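Local coordinates for ornithine carbamoyltransferase (Gloeobacter violaceus, PDB 3GD5), which probably catalyses the reversible transfer of the carbamoyl group from carbamoyl phosphate to ornithine, giving citrulline and phosphate in arginine biosynthesis, at residues G153-L158 and A178-S183; Q252-A257 and E280-V285; S183-T188 and Q214-P219. All blocks are in the same frame, centred on the assembly; numbering follows the deposited sequence.

Overall arrangement
All three interactions lie in the ornithine-binding domain, whose core is a five-stranded parallel sheet. Interactions 1 and 3 share Ser183, where the turn after helix 168-180 becomes strand 183-187; their centres are 16 Å apart, and interaction 1 lies away from the predicted substrate sites. Interaction 3 pairs that strand with the edge strand 213-216. Interaction 2 lies 16 Å from interaction 3, centre to centre, and touches it through Tyr253, whose OH is 2.5 Å from Arg217 O, a probable hydrogen bond. It also comes closest to the predicted active site: the side chain of Glu280 is about 6 Å from that of Asp232, a probable ornithine-binding residue.

Interaction 1: residues G153-L158 and A178-S183; sequences GRLAGL and AKVGMS
Two backbone hydrogen bonds tie residues 153-158 to residues 178-183. Gly157 N donates to Gly181 O at 3.1 Å, approaching from above the carbonyl plane, whereas Ser183 N reaches Leu158 O at 2.8 Å within the plane of that carbonyl. The same two oxygens also receive CA-H contacts, from Ala156 and Met182 respectively, so each is approached twice from across the contact. Both backbones turn sharply here. Leu155 to Leu158 form a type II beta turn with Gly157 at its third position, and Gly181, at positive phi, closes helix 168-180 in a Schellman motif. A side chain on Gly181 would run into Ala156 CB, which fits the close approach of the two chains, 4.3 Å between the CA atoms of Ala156 and Gly181.

The apolar contacts centre on Leu155 and Met182. Leu155 CD1 crosses obliquely over Val180, 3.6 Å from its CG1. Met182 has CG anti to the backbone N (chi1 -175°) and runs straight to SD before bending at chi3 (-66°); its CG lies 3.9 Å from Leu158 CB, and the bend brings CE within 4.1 Å of Leu155 CD2. An alanine at Met182 would probably leave Leu155 and Leu158 less firmly packed, since the CG and CE contacts would be gone.

Helix 138-152 packs against this core through Ile148, which touches Leu158 and Met182, while helix 24-39 meets Leu155 and Val180 with Leu31 and Leu27. Beyond the turn, Ser183 also bonds through its backbone to Leu160 of strand 159-163, the central strand of the parallel sheet.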
loop_
_atom_site.group_PDB
_atom_site.type_symbol
_atom_site.label_atom_id
_atom_site.label_comp_id
_atom_site.label_asym_id
_atom_site.label_seq_id
_atom_site.Cartn_x
_atom_site.Cartn_y
_atom_site.Cartn_z
ATOM N N GLY A 153 22.891 32.010 32.449
ATOM C CA GLY A 153 22.277 33.107 33.175
ATOM C C GLY A 153 22.159 34.377 32.352
ATOM O O GLY A 153 21.920 35.454 32.894
ATOM N N ARG A 154 22.328 34.252 31.040
ATOM C CA ARG A 154 22.241 35.398 30.138
ATOM C C ARG A 154 22.137 34.907 28.697
ATOM O O ARG A 154 22.354 33.727 28.421
ATOM C CB ARG A 154 23.487 36.281 30.280
ATOM C CG ARG A 154 24.792 35.550 29.962
ATOM C CD ARG A 154 25.998 36.477 30.009
ATOM N NE ARG A 154 27.254 35.754 29.809
ATOM C CZ ARG A 154 27.752 34.856 30.660
ATOM N NH1 ARG A 154 27.099 34.564 31.776
ATOM N NH2 ARG A 154 28.903 34.246 30.393
ATOM N N LEU A 155 21.806 35.815 27.783
ATOM C CA LEU A 155 21.698 35.465 26.374
ATOM C C LEU A 155 22.565 36.396 25.538
ATOM O O LEU A 155 23.270 35.953 24.629
ATOM C CB LEU A 155 20.246 35.565 25.903
ATOM C CG LEU A 155 19.209 34.702 26.617
ATOM C CD1 LEU A 155 17.859 34.950 25.988
ATOM C CD2 LEU A 155 19.578 33.232 26.521
ATOM N N ALA A 156 22.503 37.686 25.859
ATOM C CA ALA A 156 23.264 38.713 25.152
ATOM C C ALA A 156 24.760 38.542 25.384
ATOM O O ALA A 156 25.184 38.134 26.463
ATOM C CB ALA A 156 22.816 40.101 25.615
ATOM N N GLY A 157 25.555 38.850 24.363
ATOM C CA GLY A 157 26.998 38.719 24.485
ATOM C C GLY A 157 27.478 37.334 24.105
ATOM O O GLY A 157 28.571 37.169 23.566
ATOM N N LEU A 158 26.652 36.332 24.385
ATOM C CA LEU A 158 26.973 34.947 24.067
ATOM C C LEU A 158 27.097 34.731 22.560
ATOM O O LEU A 158 26.627 35.544 21.762
ATOM C CB LEU A 158 25.881 34.029 24.618
ATOM C CG LEU A 158 26.144 33.247 25.906
ATOM C CD1 LEU A 158 26.898 34.098 26.914
ATOM C CD2 LEU A 158 24.807 32.775 26.471
ATOM N N ALA A 178 19.788 36.835 17.149
ATOM C CA ALA A 178 19.874 38.269 16.940
ATOM C C ALA A 178 18.956 39.016 17.899
ATOM O O ALA A 178 19.384 39.960 18.568
ATOM C CB ALA A 178 19.508 38.609 15.500
ATOM N N LYS A 179 17.702 38.580 17.982
ATOM C CA LYS A 179 16.720 39.229 18.844
ATOM C C LYS A 179 17.067 39.326 20.335
ATOM O O LYS A 179 16.555 40.206 21.027
ATOM C CB LYS A 179 15.353 38.559 18.683
ATOM C CG LYS A 179 14.658 38.872 17.369
ATOM C CD LYS A 179 13.251 38.308 17.367
ATOM C CE LYS A 179 12.469 38.771 16.151
ATOM N NZ LYS A 179 13.061 38.248 14.899
ATOM N N VAL A 180 17.906 38.428 20.842
ATOM C CA VAL A 180 18.279 38.498 22.255
ATOM C C VAL A 180 19.698 39.026 22.431
ATOM O O VAL A 180 20.219 39.071 23.548
ATOM C CB VAL A 180 18.165 37.120 22.965
ATOM C CG1 VAL A 180 16.704 36.707 23.070
ATOM C CG2 VAL A 180 18.976 36.073 22.222
ATOM N N GLY A 181 20.318 39.422 21.323
ATOM C CA GLY A 181 21.665 39.958 21.378
ATOM C C GLY A 181 22.739 38.892 21.398
ATOM O O GLY A 181 23.874 39.155 21.795
ATOM N N MET A 182 22.386 37.683 20.977
ATOM C CA MET A 182 23.346 36.590 20.948
ATOM C C MET A 182 23.934 36.519 19.548
ATOM O O MET A 182 23.196 36.508 18.558
ATOM C CB MET A 182 22.657 35.265 21.299
ATOM C CG MET A 182 23.602 34.073 21.412
ATOM S SD MET A 182 22.768 32.483 21.758
ATOM C CE MET A 182 22.156 32.759 23.345
ATOM N N SER A 183 25.261 36.493 19.464
ATOM C CA SER A 183 25.932 36.406 18.176
ATOM C C SER A 183 25.778 34.996 17.626
ATOM O O SER A 183 25.807 34.018 18.374
ATOM C CB SER A 183 27.420 36.746 18.318
ATOM O OG SER A 183 27.607 38.130 18.576
#

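Interaction 2: residues Q252-A257 and E280-V285; sequences QYQINA and EITDEV
The backbone link between residues 252-257 and 280-285 is a single bridge at Ile255 and Ile281. Ile255 N donates to Glu280 O at 3.0 Å in a nearly straight bond (168° at the hydrogen), although the donor sits well above the carbonyl plane. CA-H contacts flank it, from Gln254 to Glu280 O and from Ile281 to Ile255 O.

Apolar packing gathers around Ile255. Its side chain lies alongside that of Ile281, pointing the same way, and the two CG2 methyls are pressed to 3.2 Å, closer than usual van der Waals contact. At its far end CD1 crosses obliquely to Val285 CG1, 3.6 Å away. Val269 of strand 268-271 and Leu229 of strand 228-231 also touch Ile255, so this buried side chain joins both loops to the parallel sheet.

Each segment leads into a helix through an N-cap. Thr282 holds OG1 between its backbone N and carbonyl carbon (chi1 63°), where it accepts from Val285 N; Asn256 OD1 similarly caps Leu259 N at the start of helix 257-261.

Further polar contacts join the side chains near the caps. Asn256 ND2 gives a hydrogen to Gln254 OE1 at 3.1 Å, on a lone pair of that oxygen, in its carbonyl plane, and close to the plane of the asparagine amide, while Gln254 NE2 donates to Glu279 O; together these bonds fix the rotation of the glutamine amide. The Gln254 side chain crosses that of Thr282 at about a right angle, with Gln254 OE1 3.4 Å from Thr282 CG2. One water joins the starts of the two helices, accepting from Ala257 N, lying 2.7 Å from Thr282 OG1 and donating to Glu284 OE1 at 2.9 Å.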
loop_
_atom_site.group_PDB
_atom_site.type_symbol
_atom_site.label_atom_id
_atom_site.label_comp_id
_atom_site.label_asym_id
_atom_site.label_seq_id
_atom_site.Cartn_x
_atom_site.Cartn_y
_atom_site.Cartn_z
ATOM N N GLN A 252 32.235 17.053 7.119
ATOM C CA GLN A 252 33.057 17.954 7.931
ATOM C C GLN A 252 32.253 18.812 8.909
ATOM O O GLN A 252 32.827 19.501 9.757
ATOM C CB GLN A 252 33.874 18.880 7.022
ATOM C CG GLN A 252 34.375 18.230 5.739
ATOM C CD GLN A 252 33.370 18.318 4.590
ATOM O OE1 GLN A 252 32.185 17.996 4.746
ATOM N NE2 GLN A 252 33.847 18.750 3.425
ATOM N N TYR A 253 30.931 18.768 8.785
ATOM C CA TYR A 253 30.045 19.555 9.634
ATOM C C TYR A 253 29.480 18.725 10.777
ATOM O O TYR A 253 28.276 18.738 11.052
ATOM C CB TYR A 253 28.918 20.127 8.779
ATOM C CG TYR A 253 29.430 21.066 7.718
ATOM C CD1 TYR A 253 29.536 22.435 7.967
ATOM C CD2 TYR A 253 29.857 20.582 6.481
ATOM C CE1 TYR A 253 30.053 23.300 7.014
ATOM C CE2 TYR A 253 30.380 21.440 5.523
ATOM C CZ TYR A 253 30.477 22.798 5.797
ATOM O OH TYR A 253 31.021 23.653 4.867
ATOM N N GLN A 254 30.364 18.001 11.443
ATOM C CA GLN A 254 29.974 17.157 12.554
ATOM C C GLN A 254 30.471 17.777 13.845
ATOM O O GLN A 254 31.601 18.261 13.908
ATOM C CB GLN A 254 30.602 15.778 12.392
ATOM C CG GLN A 254 30.248 14.786 13.479
ATOM C CD GLN A 254 31.099 13.537 13.399
ATOM O OE1 GLN A 254 32.271 13.551 13.779
ATOM N NE2 GLN A 254 30.522 12.451 12.888
ATOM N N ILE A 255 29.638 17.798 14.873
ATOM C CA ILE A 255 30.123 18.329 16.130
ATOM C C ILE A 255 30.726 17.116 16.834
ATOM O O ILE A 255 30.041 16.126 17.127
ATOM C CB ILE A 255 28.993 19.033 16.955
ATOM C CG1 ILE A 255 28.971 18.531 18.394
ATOM C CG2 ILE A 255 27.675 18.896 16.259
ATOM C CD1 ILE A 255 30.114 19.055 19.223
ATOM N N ASN A 256 32.041 17.186 17.029
ATOM C CA ASN A 256 32.808 16.125 17.671
ATOM C C ASN A 256 33.813 16.752 18.624
ATOM O O ASN A 256 33.867 17.973 18.759
ATOM C CB ASN A 256 33.559 15.310 16.619
ATOM C CG ASN A 256 34.311 16.190 15.640
ATOM O OD1 ASN A 256 34.922 17.186 16.035
ATOM N ND2 ASN A 256 34.273 15.829 14.359
ATOM N N ALA A 257 34.611 15.909 19.274
ATOM C CA ALA A 257 35.614 16.375 20.222
ATOM C C ALA A 257 36.458 17.516 19.660
ATOM O O ALA A 257 36.667 18.529 20.326
ATOM C CB ALA A 257 36.512 15.216 20.630
ATOM N N GLU A 280 25.982 13.986 12.000
ATOM C CA GLU A 280 26.071 15.362 12.464
ATOM C C GLU A 280 26.629 15.467 13.882
ATOM O O GLU A 280 27.022 16.551 14.309
ATOM C CB GLU A 280 24.706 16.052 12.385
ATOM C CG GLU A 280 23.720 15.643 13.474
ATOM C CD GLU A 280 22.996 14.333 13.180
ATOM O OE1 GLU A 280 23.191 13.751 12.092
ATOM O OE2 GLU A 280 22.220 13.893 14.046
ATOM N N ILE A 281 26.646 14.354 14.612
ATOM C CA ILE A 281 27.201 14.326 15.968
ATOM C C ILE A 281 27.705 12.941 16.334
ATOM O O ILE A 281 27.276 11.944 15.766
ATOM C CB ILE A 281 26.184 14.733 17.055
ATOM C CG1 ILE A 281 24.768 14.449 16.578
ATOM C CG2 ILE A 281 26.402 16.165 17.466
ATOM C CD1 ILE A 281 24.466 12.975 16.459
ATOM N N THR A 282 28.618 12.887 17.294
ATOM C CA THR A 282 29.161 11.611 17.730
ATOM C C THR A 282 28.451 11.194 19.008
ATOM O O THR A 282 27.951 12.034 19.761
ATOM C CB THR A 282 30.691 11.698 18.000
ATOM O OG1 THR A 282 30.942 12.605 19.078
ATOM C CG2 THR A 282 31.422 12.195 16.768
ATOM N N ASP A 283 28.388 9.891 19.241
ATOM C CA ASP A 283 27.747 9.386 20.437
ATOM C C ASP A 283 28.444 9.996 21.647
ATOM O O ASP A 283 27.800 10.404 22.616
ATOM C CB ASP A 283 27.864 7.865 20.488
ATOM C CG ASP A 283 27.161 7.268 21.699
ATOM O OD1 ASP A 283 25.923 7.412 21.803
ATOM O OD2 ASP A 283 27.850 6.663 22.550
ATOM N N GLU A 284 29.770 10.062 21.571
ATOM C CA GLU A 284 30.594 10.607 22.643
ATOM C C GLU A 284 30.135 11.989 23.092
ATOM O O GLU A 284 29.939 12.233 24.286
ATOM C CB GLU A 284 32.048 10.679 22.181
ATOM C CG GLU A 284 33.020 11.210 23.218
ATOM C CD GLU A 284 34.441 11.268 22.689
ATOM O OE1 GLU A 284 34.728 12.141 21.841
ATOM O OE2 GLU A 284 35.269 10.433 23.112
ATOM N N VAL A 285 29.966 12.894 22.135
ATOM C CA VAL A 285 29.537 14.248 22.457
ATOM C C VAL A 285 28.087 14.254 22.926
ATOM O O VAL A 285 27.750 14.878 23.936
ATOM C CB VAL A 285 29.684 15.185 21.242
ATOM C CG1 VAL A 285 29.181 16.576 21.588
ATOM C CG2 VAL A 285 31.141 15.247 20.819
HETATM O O HOH W 1 33.574 13.142 19.382
#

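Interaction 3: residues S183-T188 and Q214-P219; sequences SIAVAT and QILRDP
Arg217 leaves its backbone with CG anti to N (chi1 -170°), then bends at chi2 and chi3, so that the chain curls back towards the end of strand 183-187. There NH2 makes a weak hydrogen bond to Thr188 O at 2.9 Å, and CD lies nearly as close to the same oxygen. Val186 puts CG1 in the crowded position between its backbone N and carbonyl carbon (chi1 50°), leaning toward the neighbouring strand, 3.1 Å from Gln214 O. Ile215, with CG1 anti to N, reaches back with CD1, which comes to 3.7 Å from Val186 CG1 and also rests on Val186 O.

These groups decorate a parallel pair, strands 183-187 and 213-216, joined through helix 196-209 as a beta-alpha-beta crossover in the Rossmann-like ornithine-binding domain. Four backbone bonds join the two segments, the last from Thr188, just past the strand. Gln214 N donates to Ile184 O and Val186 N to Gln214 O, both nearly along the C=O axis, the second being the shortest at 2.7 Å. Leu216 N then reaches Val186 O from above its carbonyl plane, and Thr188 N closes the series at Leu216 O in plane, 3.2 Å away.

On the sheet face carrying Ala185, Ala187, Gln214 and Leu216, helix 219-223 packs through Ala222, which touches both alanines and Leu216. The chain turns onto this face after the strand: Ala187 CB sits 3.7 Å from Pro219 CA, and Asp218 caps the helix through OD1 to Phe220 N. Pro194 meets Val186 and Ile215 on the other face.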
loop_
_atom_site.group_PDB
_atom_site.type_symbol
_atom_site.label_atom_id
_atom_site.label_comp_id
_atom_site.label_asym_id
_atom_site.label_seq_id
_atom_site.Cartn_x
_atom_site.Cartn_y
_atom_site.Cartn_z
ATOM N N SER A 183 25.261 36.493 19.464
ATOM C CA SER A 183 25.932 36.406 18.176
ATOM C C SER A 183 25.778 34.996 17.626
ATOM O O SER A 183 25.807 34.018 18.374
ATOM C CB SER A 183 27.420 36.746 18.318
ATOM O OG SER A 183 27.607 38.130 18.576
ATOM N N ILE A 184 25.604 34.888 16.316
ATOM C CA ILE A 184 25.452 33.580 15.700
ATOM C C ILE A 184 26.243 33.425 14.413
ATOM O O ILE A 184 26.243 34.298 13.546
ATOM C CB ILE A 184 23.963 33.250 15.400
ATOM C CG1 ILE A 184 23.878 31.900 14.667
ATOM C CG2 ILE A 184 23.321 34.377 14.587
ATOM C CD1 ILE A 184 22.472 31.394 14.435
ATOM N N ALA A 185 26.924 32.295 14.309
ATOM C CA ALA A 185 27.714 31.964 13.139
ATOM C C ALA A 185 27.132 30.653 12.606
ATOM O O ALA A 185 27.084 29.647 13.320
ATOM C CB ALA A 185 29.173 31.781 13.534
ATOM N N VAL A 186 26.674 30.671 11.359
ATOM C CA VAL A 186 26.094 29.485 10.755
ATOM C C VAL A 186 26.983 28.957 9.648
ATOM O O VAL A 186 27.191 29.620 8.632
ATOM C CB VAL A 186 24.690 29.780 10.189
ATOM C CG1 VAL A 186 24.739 31.018 9.314
ATOM C CG2 VAL A 186 24.185 28.587 9.384
ATOM N N ALA A 187 27.503 27.753 9.857
ATOM C CA ALA A 187 28.376 27.109 8.890
ATOM C C ALA A 187 27.650 25.974 8.167
ATOM O O ALA A 187 27.117 25.054 8.796
ATOM C CB ALA A 187 29.627 26.572 9.599
ATOM N N THR A 188 27.636 26.044 6.840
ATOM C CA THR A 188 26.974 25.030 6.023
ATOM C C THR A 188 27.747 24.801 4.741
ATOM O O THR A 188 28.621 25.592 4.380
ATOM C CB THR A 188 25.576 25.481 5.575
ATOM O OG1 THR A 188 25.705 26.346 4.437
ATOM C CG2 THR A 188 24.865 26.223 6.689
ATOM N N GLN A 214 26.881 35.733 11.063
ATOM C CA GLN A 214 27.805 35.257 10.046
ATOM C C GLN A 214 27.389 33.959 9.368
ATOM O O GLN A 214 27.076 32.968 10.033
ATOM C CB GLN A 214 29.185 35.049 10.658
ATOM C CG GLN A 214 29.851 36.301 11.165
ATOM C CD GLN A 214 31.080 35.978 11.979
ATOM O OE1 GLN A 214 30.979 35.542 13.131
ATOM N NE2 GLN A 214 32.256 36.170 11.379
ATOM N N ILE A 215 27.393 33.973 8.039
ATOM C CA ILE A 215 27.069 32.791 7.258
ATOM C C ILE A 215 28.400 32.346 6.673
ATOM O O ILE A 215 28.906 32.927 5.718
ATOM C CB ILE A 215 26.043 33.100 6.138
ATOM C CG1 ILE A 215 25.967 31.928 5.153
ATOM C CG2 ILE A 215 26.433 34.371 5.408
ATOM C CD1 ILE A 215 25.765 30.563 5.802
ATOM N N LEU A 216 28.969 31.311 7.276
ATOM C CA LEU A 216 30.266 30.802 6.870
ATOM C C LEU A 216 30.226 29.423 6.232
ATOM O O LEU A 216 29.197 28.749 6.208
ATOM C CB LEU A 216 31.193 30.749 8.086
ATOM C CG LEU A 216 31.157 31.942 9.044
ATOM C CD1 LEU A 216 32.129 31.700 10.185
ATOM C CD2 LEU A 216 31.512 33.222 8.302
ATOM N N ARG A 217 31.378 29.009 5.727
ATOM C CA ARG A 217 31.517 27.716 5.096
ATOM C C ARG A 217 32.267 26.786 6.047
ATOM O O ARG A 217 31.941 25.604 6.151
ATOM C CB ARG A 217 32.281 27.869 3.782
ATOM C CG ARG A 217 32.287 26.639 2.899
ATOM C CD ARG A 217 30.894 26.292 2.377
ATOM N NE ARG A 217 30.303 27.355 1.566
ATOM C CZ ARG A 217 29.475 28.285 2.033
ATOM N NH1 ARG A 217 28.988 29.215 1.219
ATOM N NH2 ARG A 217 29.123 28.282 3.311
ATOM N N ASP A 218 33.255 27.330 6.758
ATOM C CA ASP A 218 34.057 26.538 7.697
ATOM C C ASP A 218 33.463 26.454 9.093
ATOM O O ASP A 218 33.239 27.473 9.748
ATOM C CB ASP A 218 35.483 27.093 7.801
ATOM C CG ASP A 218 36.288 26.436 8.923
ATOM O OD1 ASP A 218 36.325 25.189 8.999
ATOM O OD2 ASP A 218 36.891 27.170 9.732
ATOM N N PRO A 219 33.210 25.226 9.569
ATOM C CA PRO A 219 32.639 24.956 10.892
ATOM C C PRO A 219 33.617 25.183 12.048
ATOM O O PRO A 219 33.204 25.464 13.178
ATOM C CB PRO A 219 32.194 23.501 10.777
ATOM C CG PRO A 219 33.247 22.915 9.903
ATOM C CD PRO A 219 33.398 23.969 8.820
#